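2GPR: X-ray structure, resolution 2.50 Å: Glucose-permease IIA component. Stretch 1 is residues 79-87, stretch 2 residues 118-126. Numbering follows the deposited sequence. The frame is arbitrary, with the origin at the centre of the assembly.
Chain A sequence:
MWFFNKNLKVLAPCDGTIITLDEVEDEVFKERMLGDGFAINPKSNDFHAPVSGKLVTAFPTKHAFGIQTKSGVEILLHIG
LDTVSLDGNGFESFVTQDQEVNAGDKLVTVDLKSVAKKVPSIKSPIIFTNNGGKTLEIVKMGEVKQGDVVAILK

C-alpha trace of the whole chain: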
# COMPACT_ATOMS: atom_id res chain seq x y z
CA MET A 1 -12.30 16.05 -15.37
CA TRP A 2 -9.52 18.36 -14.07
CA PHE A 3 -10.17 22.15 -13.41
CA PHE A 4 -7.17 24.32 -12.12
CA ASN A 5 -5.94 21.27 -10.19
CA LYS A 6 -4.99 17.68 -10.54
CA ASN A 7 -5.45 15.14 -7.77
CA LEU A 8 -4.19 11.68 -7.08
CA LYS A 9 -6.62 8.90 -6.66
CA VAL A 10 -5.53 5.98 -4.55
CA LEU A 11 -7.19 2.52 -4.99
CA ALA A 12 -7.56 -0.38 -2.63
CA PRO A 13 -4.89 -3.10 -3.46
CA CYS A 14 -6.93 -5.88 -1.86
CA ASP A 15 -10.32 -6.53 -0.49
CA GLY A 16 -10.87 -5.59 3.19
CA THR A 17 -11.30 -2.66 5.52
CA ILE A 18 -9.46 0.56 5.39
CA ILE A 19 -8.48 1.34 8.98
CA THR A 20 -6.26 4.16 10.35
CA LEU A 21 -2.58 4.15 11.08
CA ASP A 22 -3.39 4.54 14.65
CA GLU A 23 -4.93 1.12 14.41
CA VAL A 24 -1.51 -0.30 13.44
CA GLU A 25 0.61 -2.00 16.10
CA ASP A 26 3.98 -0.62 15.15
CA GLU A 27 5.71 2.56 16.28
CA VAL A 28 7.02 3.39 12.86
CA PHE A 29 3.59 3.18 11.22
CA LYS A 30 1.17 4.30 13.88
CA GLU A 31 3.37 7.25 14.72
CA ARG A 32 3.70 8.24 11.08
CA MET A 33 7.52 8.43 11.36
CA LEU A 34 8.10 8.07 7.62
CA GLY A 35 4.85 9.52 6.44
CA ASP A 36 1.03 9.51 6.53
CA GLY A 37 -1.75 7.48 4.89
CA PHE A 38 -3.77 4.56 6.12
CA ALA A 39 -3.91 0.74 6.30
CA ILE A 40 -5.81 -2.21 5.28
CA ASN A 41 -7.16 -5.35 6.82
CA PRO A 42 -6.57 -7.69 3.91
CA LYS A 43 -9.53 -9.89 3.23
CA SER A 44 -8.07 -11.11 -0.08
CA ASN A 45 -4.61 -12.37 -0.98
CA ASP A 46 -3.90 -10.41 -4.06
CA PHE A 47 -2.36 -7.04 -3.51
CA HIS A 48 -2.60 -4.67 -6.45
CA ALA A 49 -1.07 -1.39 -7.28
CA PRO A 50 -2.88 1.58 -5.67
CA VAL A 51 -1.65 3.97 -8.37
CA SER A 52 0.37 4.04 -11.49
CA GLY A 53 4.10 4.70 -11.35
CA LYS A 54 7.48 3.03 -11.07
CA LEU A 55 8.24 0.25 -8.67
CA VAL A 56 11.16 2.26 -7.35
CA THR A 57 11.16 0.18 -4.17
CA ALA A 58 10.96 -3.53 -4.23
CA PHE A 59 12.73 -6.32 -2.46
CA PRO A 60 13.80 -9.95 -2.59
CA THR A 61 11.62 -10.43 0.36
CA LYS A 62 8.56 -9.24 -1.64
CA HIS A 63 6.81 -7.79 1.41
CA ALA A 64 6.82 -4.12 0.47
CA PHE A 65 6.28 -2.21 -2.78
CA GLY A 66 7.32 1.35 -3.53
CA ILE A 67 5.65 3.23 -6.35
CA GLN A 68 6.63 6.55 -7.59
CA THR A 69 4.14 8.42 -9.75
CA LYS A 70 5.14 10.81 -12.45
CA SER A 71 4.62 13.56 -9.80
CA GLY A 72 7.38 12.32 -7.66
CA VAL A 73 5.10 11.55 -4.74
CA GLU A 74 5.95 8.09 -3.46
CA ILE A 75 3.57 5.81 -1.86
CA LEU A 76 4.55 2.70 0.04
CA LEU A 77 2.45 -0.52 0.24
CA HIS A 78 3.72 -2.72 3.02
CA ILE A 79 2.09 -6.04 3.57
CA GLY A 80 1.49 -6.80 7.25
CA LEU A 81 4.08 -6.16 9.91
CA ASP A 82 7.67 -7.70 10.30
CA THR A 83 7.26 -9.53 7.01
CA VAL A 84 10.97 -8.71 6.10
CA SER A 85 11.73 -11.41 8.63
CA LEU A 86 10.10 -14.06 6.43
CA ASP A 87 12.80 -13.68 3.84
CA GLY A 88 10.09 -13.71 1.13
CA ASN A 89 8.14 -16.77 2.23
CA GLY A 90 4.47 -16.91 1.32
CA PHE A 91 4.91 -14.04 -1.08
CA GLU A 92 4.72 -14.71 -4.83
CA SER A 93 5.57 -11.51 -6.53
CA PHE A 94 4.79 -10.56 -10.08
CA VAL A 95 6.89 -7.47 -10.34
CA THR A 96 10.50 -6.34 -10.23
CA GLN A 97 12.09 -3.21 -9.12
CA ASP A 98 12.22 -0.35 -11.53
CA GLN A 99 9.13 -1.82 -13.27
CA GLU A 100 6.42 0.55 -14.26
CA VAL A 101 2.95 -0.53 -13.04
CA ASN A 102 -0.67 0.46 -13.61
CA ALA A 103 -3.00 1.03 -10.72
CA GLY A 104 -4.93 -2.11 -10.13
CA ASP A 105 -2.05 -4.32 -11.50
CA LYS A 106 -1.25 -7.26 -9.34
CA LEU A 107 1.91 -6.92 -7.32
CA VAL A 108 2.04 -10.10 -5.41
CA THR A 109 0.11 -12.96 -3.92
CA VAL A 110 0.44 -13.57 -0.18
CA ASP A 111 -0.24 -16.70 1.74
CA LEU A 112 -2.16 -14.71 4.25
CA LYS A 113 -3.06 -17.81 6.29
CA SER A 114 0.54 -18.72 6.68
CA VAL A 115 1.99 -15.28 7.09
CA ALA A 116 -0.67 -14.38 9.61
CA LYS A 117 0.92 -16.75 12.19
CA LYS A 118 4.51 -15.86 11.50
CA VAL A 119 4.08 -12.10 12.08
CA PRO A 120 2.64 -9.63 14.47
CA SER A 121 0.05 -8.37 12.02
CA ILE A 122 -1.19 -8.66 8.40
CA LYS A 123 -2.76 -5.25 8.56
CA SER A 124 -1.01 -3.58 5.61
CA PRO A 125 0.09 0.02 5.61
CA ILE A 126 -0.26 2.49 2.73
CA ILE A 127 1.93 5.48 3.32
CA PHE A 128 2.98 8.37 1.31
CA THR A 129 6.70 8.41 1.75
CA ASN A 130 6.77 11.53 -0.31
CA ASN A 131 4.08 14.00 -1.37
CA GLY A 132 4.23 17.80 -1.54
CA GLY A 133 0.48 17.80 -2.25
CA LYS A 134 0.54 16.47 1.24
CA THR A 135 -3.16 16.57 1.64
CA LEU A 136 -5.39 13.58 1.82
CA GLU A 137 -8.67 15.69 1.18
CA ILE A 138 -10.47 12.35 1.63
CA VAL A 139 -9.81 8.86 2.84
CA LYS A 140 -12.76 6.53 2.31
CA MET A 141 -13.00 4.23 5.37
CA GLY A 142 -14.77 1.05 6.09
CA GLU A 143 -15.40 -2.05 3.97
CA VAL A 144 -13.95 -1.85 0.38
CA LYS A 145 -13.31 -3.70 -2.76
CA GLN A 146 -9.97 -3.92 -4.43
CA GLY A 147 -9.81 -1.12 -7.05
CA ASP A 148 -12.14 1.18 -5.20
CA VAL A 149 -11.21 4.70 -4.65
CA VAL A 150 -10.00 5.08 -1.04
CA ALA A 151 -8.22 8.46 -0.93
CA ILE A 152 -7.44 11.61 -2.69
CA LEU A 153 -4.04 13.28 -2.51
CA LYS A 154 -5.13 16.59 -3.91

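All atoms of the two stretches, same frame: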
# COMPACT_ATOMS: atom_id res chain seq x y z
N ILE A 79 2.94 -5.01 3.10
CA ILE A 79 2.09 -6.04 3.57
C ILE A 79 2.40 -6.46 4.97
O ILE A 79 3.53 -6.83 5.25
CB ILE A 79 2.01 -7.25 2.66
CG1 ILE A 79 1.49 -6.81 1.30
CG2 ILE A 79 1.04 -8.29 3.29
CD1 ILE A 79 2.57 -6.25 0.42
N GLY A 80 1.37 -6.42 5.85
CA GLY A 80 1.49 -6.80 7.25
C GLY A 80 2.58 -6.04 8.01
O GLY A 80 2.95 -4.93 7.69
N LEU A 81 3.07 -6.67 9.04
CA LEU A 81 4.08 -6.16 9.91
C LEU A 81 5.19 -7.26 10.04
O LEU A 81 4.90 -8.46 10.00
CB LEU A 81 3.42 -5.82 11.27
CG LEU A 81 2.93 -4.37 11.44
CD1 LEU A 81 2.38 -3.77 10.16
CD2 LEU A 81 1.85 -4.31 12.50
N ASP A 82 6.47 -6.83 10.15
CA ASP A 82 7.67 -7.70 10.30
C ASP A 82 7.98 -8.64 9.17
O ASP A 82 8.98 -9.33 9.22
CB ASP A 82 7.94 -8.34 11.68
CG ASP A 82 8.74 -7.47 12.60
OD1 ASP A 82 9.10 -6.33 12.30
OD2 ASP A 82 8.94 -8.04 13.78
N THR A 83 7.12 -8.68 8.19
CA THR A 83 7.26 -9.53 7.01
C THR A 83 8.68 -9.64 6.38
O THR A 83 8.95 -10.63 5.69
CB THR A 83 6.24 -9.04 5.99
OG1 THR A 83 6.24 -7.61 6.00
CG2 THR A 83 4.88 -9.54 6.42
N VAL A 84 9.59 -8.63 6.60
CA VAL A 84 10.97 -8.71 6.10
C VAL A 84 11.66 -9.96 6.68
O VAL A 84 12.48 -10.62 6.06
CB VAL A 84 11.79 -7.46 6.39
CG1 VAL A 84 12.21 -7.46 7.85
CG2 VAL A 84 13.04 -7.43 5.52
N SER A 85 11.27 -10.28 7.89
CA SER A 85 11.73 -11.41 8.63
C SER A 85 11.52 -12.74 7.93
O SER A 85 12.19 -13.70 8.24
CB SER A 85 10.85 -11.52 9.82
OG SER A 85 9.54 -11.84 9.34
N LEU A 86 10.49 -12.81 7.10
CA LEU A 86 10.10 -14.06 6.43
C LEU A 86 10.99 -14.45 5.29
O LEU A 86 10.87 -15.53 4.71
CB LEU A 86 8.60 -14.06 6.00
CG LEU A 86 7.71 -13.73 7.13
CD1 LEU A 86 6.44 -14.50 6.95
CD2 LEU A 86 8.37 -14.20 8.39
N ASP A 87 11.88 -13.52 4.95
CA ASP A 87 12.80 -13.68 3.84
C ASP A 87 12.05 -14.05 2.50
O ASP A 87 12.48 -14.80 1.64
CB ASP A 87 13.80 -14.81 4.12
CG ASP A 87 15.07 -14.16 4.68
OD1 ASP A 87 15.64 -13.21 4.00
OD2 ASP A 87 15.53 -14.49 5.83
N LYS A 118 3.12 -16.23 11.41
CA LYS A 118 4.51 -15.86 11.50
C LYS A 118 4.77 -14.41 11.96
O LYS A 118 5.81 -14.10 12.55
CB LYS A 118 5.21 -16.21 10.20
CG LYS A 118 5.29 -17.71 10.01
CD LYS A 118 5.86 -18.10 8.66
CE LYS A 118 5.59 -19.54 8.26
NZ LYS A 118 6.02 -19.83 6.88
N VAL A 119 3.84 -13.50 11.73
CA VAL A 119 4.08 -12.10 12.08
C VAL A 119 3.07 -11.50 13.03
O VAL A 119 1.99 -12.02 13.29
CB VAL A 119 4.14 -11.25 10.83
CG1 VAL A 119 5.34 -11.70 9.99
CG2 VAL A 119 2.83 -11.42 10.05
N PRO A 120 3.46 -10.35 13.54
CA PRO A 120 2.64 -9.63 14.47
C PRO A 120 1.31 -9.19 13.88
O PRO A 120 0.31 -9.20 14.58
CB PRO A 120 3.45 -8.41 14.94
CG PRO A 120 4.86 -8.55 14.40
CD PRO A 120 4.84 -9.76 13.46
N SER A 121 1.30 -8.81 12.61
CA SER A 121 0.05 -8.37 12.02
C SER A 121 0.06 -8.38 10.50
O SER A 121 1.09 -8.06 9.91
CB SER A 121 -0.30 -6.97 12.51
OG SER A 121 -1.52 -6.58 11.94
N ILE A 122 -1.08 -8.73 9.86
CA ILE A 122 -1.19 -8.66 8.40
C ILE A 122 -1.84 -7.35 7.94
O ILE A 122 -2.01 -7.10 6.75
CB ILE A 122 -1.77 -9.86 7.67
CG1 ILE A 122 -3.20 -10.13 8.10
CG2 ILE A 122 -0.91 -11.10 7.79
CD1 ILE A 122 -4.10 -10.41 6.90
N LYS A 123 -2.23 -6.53 8.89
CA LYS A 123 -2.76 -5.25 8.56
C LYS A 123 -1.67 -4.55 7.77
O LYS A 123 -0.55 -4.53 8.24
CB LYS A 123 -3.05 -4.52 9.84
CG LYS A 123 -4.38 -4.90 10.47
CD LYS A 123 -4.60 -4.05 11.72
CE LYS A 123 -5.26 -4.79 12.87
NZ LYS A 123 -5.19 -4.03 14.13
N SER A 124 -1.98 -4.14 6.54
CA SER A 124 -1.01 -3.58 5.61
C SER A 124 -1.06 -2.09 5.43
O SER A 124 -2.03 -1.56 4.94
CB SER A 124 -1.13 -4.28 4.27
OG SER A 124 -0.91 -5.69 4.43
N PRO A 125 0.06 -1.41 5.72
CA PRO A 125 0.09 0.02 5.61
C PRO A 125 0.33 0.60 4.22
O PRO A 125 1.12 0.09 3.41
CB PRO A 125 1.10 0.51 6.62
CG PRO A 125 1.51 -0.68 7.47
CD PRO A 125 0.94 -1.91 6.81
N ILE A 126 -0.36 1.71 3.96
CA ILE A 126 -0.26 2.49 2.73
C ILE A 126 0.23 3.89 3.09
O ILE A 126 -0.54 4.74 3.57
CB ILE A 126 -1.63 2.64 2.02
CG1 ILE A 126 -2.40 1.33 1.92
CG2 ILE A 126 -1.45 3.23 0.62
CD1 ILE A 126 -1.59 0.23 1.25

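Ile79 turns its CA-to-CB bond away from stretch 2, yet its CG2 lies 3.4 Å from Ser124 OG. That hydroxyl ties the two stretches together: it accepts a hydrogen bond from Gly80 N (N to OG, 2.8 Å) and donates one to Ile122 O (OG to O, 2.9 Å), so a small polar side chain has both a donor and an acceptor partner in a buried place.

Gly80 suits its position doubly. Its phi is positive, and its CA packs against bare backbone, 3.0 Å from Ser121 O and 3.2 Å from Lys123 O, the latter a CA-H...O contact; a CB here would clash with Ser121 O.

Leu81 N reaches Ser121 O at 2.6 Å, a weak hydrogen bond because it is bent to 129°. Its branched apolar side chain points toward stretch 2 and suits this buried place, with Leu81 CB 4.4 Å from Pro120 CG, Leu81 CD1 4.1 Å from Pro125 CD and Leu81 CD2 3.4 Å from Ser121 CB. Leu81 O lies 3.0 Å from Val119 CB.

Asp82 stays exposed; its carbonyl O accepts hydrogen bonds from Ser85 N and OG. Thr83 OG1 donates to Ile79 O (2.9 Å), bracing the loop, and Thr83 opens a short 3-10 segment. This carries Leu86 to stretch 2, its apolar side chain matching Val119 (CG to CG1, 4.2 Å) and the aliphatic part of Lys118 (CD1 to CB, 3.9 Å).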